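Long-range contact in VP4 protein (Tellina virus 1, PDB 3P06), which is a birnavirus serine protease, captured as an intramolecular acyl-enzyme, that probably cuts the viral polyprotein into its final products: residues 118-123 / 177-182. Residues are numbered along the deposited sequence; the frame is centred on the assembly and turned at random.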
loop_
_atom_site.group_PDB
_atom_site.type_symbol
_atom_site.label_atom_id
_atom_site.label_comp_id
_atom_site.label_asym_id
_atom_site.label_seq_id
_atom_site.Cartn_x
_atom_site.Cartn_y
_atom_site.Cartn_z
ATOM N N THR A 118 5.944 -3.380 -10.900
ATOM C CA THR A 118 4.787 -3.321 -9.965
ATOM C C THR A 118 3.636 -4.057 -10.649
ATOM O O THR A 118 3.416 -3.837 -11.856
ATOM C CB THR A 118 4.406 -1.840 -9.816
ATOM O OG1 THR A 118 5.504 -1.151 -9.197
ATOM C CG2 THR A 118 3.120 -1.630 -9.043
ATOM N N PRO A 119 2.914 -4.950 -9.922
ATOM C CA PRO A 119 1.780 -5.655 -10.515
ATOM C C PRO A 119 0.588 -4.695 -10.750
ATOM O O PRO A 119 0.409 -3.706 -10.016
ATOM C CB PRO A 119 1.372 -6.694 -9.414
ATOM C CG PRO A 119 1.870 -6.177 -8.185
ATOM C CD PRO A 119 3.170 -5.394 -8.531
ATOM N N PHE A 120 -0.229 -5.002 -11.740
ATOM C CA PHE A 120 -1.389 -4.179 -11.990
ATOM C C PHE A 120 -2.498 -4.733 -11.119
ATOM O O PHE A 120 -3.389 -5.422 -11.614
ATOM C CB PHE A 120 -1.736 -4.250 -13.460
ATOM C CG PHE A 120 -2.866 -3.366 -13.863
ATOM C CD1 PHE A 120 -2.761 -1.996 -13.758
ATOM C CD2 PHE A 120 -4.053 -3.921 -14.394
ATOM C CE1 PHE A 120 -3.839 -1.162 -14.126
ATOM C CE2 PHE A 120 -5.138 -3.058 -14.758
ATOM C CZ PHE A 120 -4.998 -1.707 -14.650
ATOM N N LEU A 121 -2.419 -4.443 -9.820
ATOM C CA LEU A 121 -3.325 -5.012 -8.881
ATOM C C LEU A 121 -3.090 -4.293 -7.572
ATOM O O LEU A 121 -1.939 -4.091 -7.171
ATOM C CB LEU A 121 -2.999 -6.493 -8.694
ATOM C CG LEU A 121 -3.941 -7.295 -7.781
ATOM C CD1 LEU A 121 -5.242 -7.553 -8.450
ATOM C CD2 LEU A 121 -3.341 -8.626 -7.313
HETATM N N MSE A 122 -4.142 -3.913 -6.882
HETATM C CA MSE A 122 -3.959 -3.248 -5.596
HETATM C C MSE A 122 -4.182 -4.307 -4.538
HETATM O O MSE A 122 -4.918 -5.300 -4.774
HETATM C CB MSE A 122 -4.991 -2.135 -5.419
HETATM C CG MSE A 122 -4.826 -1.032 -6.486
HETATM SE SE MSE A 122 -6.073 0.442 -5.982
HETATM C CE MSE A 122 -4.773 1.325 -4.835
ATOM N N VAL A 123 -3.585 -4.108 -3.374
ATOM C CA VAL A 123 -3.735 -5.130 -2.347
ATOM C C VAL A 123 -4.117 -4.501 -0.999
ATOM O O VAL A 123 -3.551 -3.495 -0.631
ATOM C CB VAL A 123 -2.401 -5.934 -2.255
ATOM C CG1 VAL A 123 -2.403 -6.860 -1.031
ATOM C CG2 VAL A 123 -2.139 -6.745 -3.603
ATOM N N PRO A 177 -0.192 -8.232 -15.602
ATOM C CA PRO A 177 0.261 -7.267 -16.611
ATOM C C PRO A 177 -0.639 -6.026 -16.576
ATOM O O PRO A 177 -1.791 -6.095 -16.144
ATOM C CB PRO A 177 0.132 -8.036 -17.959
ATOM C CG PRO A 177 -0.720 -9.223 -17.662
ATOM C CD PRO A 177 -0.773 -9.459 -16.193
ATOM N N TRP A 178 -0.094 -4.913 -17.030
ATOM C CA TRP A 178 -0.774 -3.608 -17.022
ATOM C C TRP A 178 -1.778 -3.575 -18.179
ATOM O O TRP A 178 -1.366 -3.630 -19.365
ATOM C CB TRP A 178 0.293 -2.477 -17.119
ATOM C CG TRP A 178 0.827 -2.267 -15.739
ATOM C CD1 TRP A 178 1.576 -3.179 -15.001
ATOM C CD2 TRP A 178 0.519 -1.174 -14.833
ATOM N NE1 TRP A 178 1.805 -2.669 -13.717
ATOM C CE2 TRP A 178 1.148 -1.466 -13.583
ATOM C CE3 TRP A 178 -0.211 0.025 -14.956
ATOM C CZ2 TRP A 178 1.073 -0.588 -12.474
ATOM C CZ3 TRP A 178 -0.315 0.884 -13.847
ATOM C CH2 TRP A 178 0.334 0.581 -12.619
ATOM N N ARG A 179 -3.073 -3.475 -17.871
ATOM C CA ARG A 179 -4.074 -3.400 -18.953
ATOM C C ARG A 179 -4.201 -1.953 -19.494
ATOM O O ARG A 179 -4.795 -1.715 -20.534
ATOM C CB ARG A 179 -5.441 -3.943 -18.505
ATOM C CG ARG A 179 -5.456 -5.415 -18.036
ATOM C CD ARG A 179 -5.271 -6.374 -19.196
ATOM N NE ARG A 179 -4.882 -7.701 -18.720
ATOM C CZ ARG A 179 -4.693 -8.761 -19.497
ATOM N NH1 ARG A 179 -4.861 -8.682 -20.812
ATOM N NH2 ARG A 179 -4.329 -9.907 -18.950
ATOM N N LYS A 180 -3.635 -0.984 -18.795
ATOM C CA LYS A 180 -3.481 0.348 -19.389
ATOM C C LYS A 180 -2.166 0.953 -18.897
ATOM O O LYS A 180 -1.511 0.363 -18.056
ATOM C CB LYS A 180 -4.692 1.252 -19.086
ATOM C CG LYS A 180 -4.899 1.457 -17.608
ATOM C CD LYS A 180 -6.232 2.140 -17.382
ATOM C CE LYS A 180 -6.556 2.090 -15.915
ATOM N NZ LYS A 180 -7.659 3.046 -15.680
ATOM N N PRO A 181 -1.731 2.078 -19.480
ATOM C CA PRO A 181 -0.357 2.492 -19.157
ATOM C C PRO A 181 -0.135 3.029 -17.741
ATOM O O PRO A 181 0.985 2.973 -17.228
ATOM C CB PRO A 181 -0.046 3.600 -20.227
ATOM C CG PRO A 181 -1.360 3.948 -20.854
ATOM C CD PRO A 181 -2.190 2.674 -20.749
HETATM N N MSE A 182 -1.186 3.526 -17.117
HETATM C CA MSE A 182 -1.033 4.317 -15.873
HETATM C C MSE A 182 -2.372 4.331 -15.139
HETATM O O MSE A 182 -3.415 4.239 -15.795
HETATM C CB MSE A 182 -0.660 5.743 -16.256
HETATM C CG MSE A 182 -0.488 6.776 -15.147
HETATM SE SE MSE A 182 -0.644 8.629 -15.938
HETATM C CE MSE A 182 0.058 8.412 -17.751
#
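Thr118 meets Trp178 through its backbone: the indole NE1 gives its hydrogen to Thr118 O at 2.7 Å, almost perfectly straight. The carbonyl oxygen lies in the indole plane, whereas the donor sits tilted 31° from the plane of the carbonyl. Beside it, CG2 of Thr118 rests 4.1 Å from CZ2 of Trp178, while OG1 bonds to Gly9 N. Pro119 points its CB away from 177-182, and its side chain touches Val10 and Val173, close to a bound urea. Phe120, at the centre of an inverse gamma turn, buries more of its surface here than any other residue. Its CG is anti to the backbone N (chi1 -176°), and the ring lies against the indole and the backbone joining Trp178 to Arg179. CB stands over the five-membered ring of Trp178, 3.8 Å from its centroid and nearly on the ring normal, a CH-pi contact. Further out, Phe120 CD1 lies over the same face of the indole, 3.5 Å from Trp178 CE3, the two rings inclined at 52°. Trp178 is thus gripped in two ways, by a hydrogen bond at its edge and by Phe120 over one face. The phenyl ring has its own cover: Arg179 N lies 3.6 Å above its plane, toward the rim, and Lys180 CE is at its edge, with the ammonium group bonding to Ala149 O. Beyond Phe120 the chain leaves the partner segment and runs into 122-123, an outer strand of the small parallel sheet, beside strand 153-155. Here Leu121 and Val123 pack on helix 166-173, and Met122, a selenomethionine, touches strand 9-18; the contact therefore ties the turn before strand 122-123 to the loop between helix 166-173 and strand 183-184.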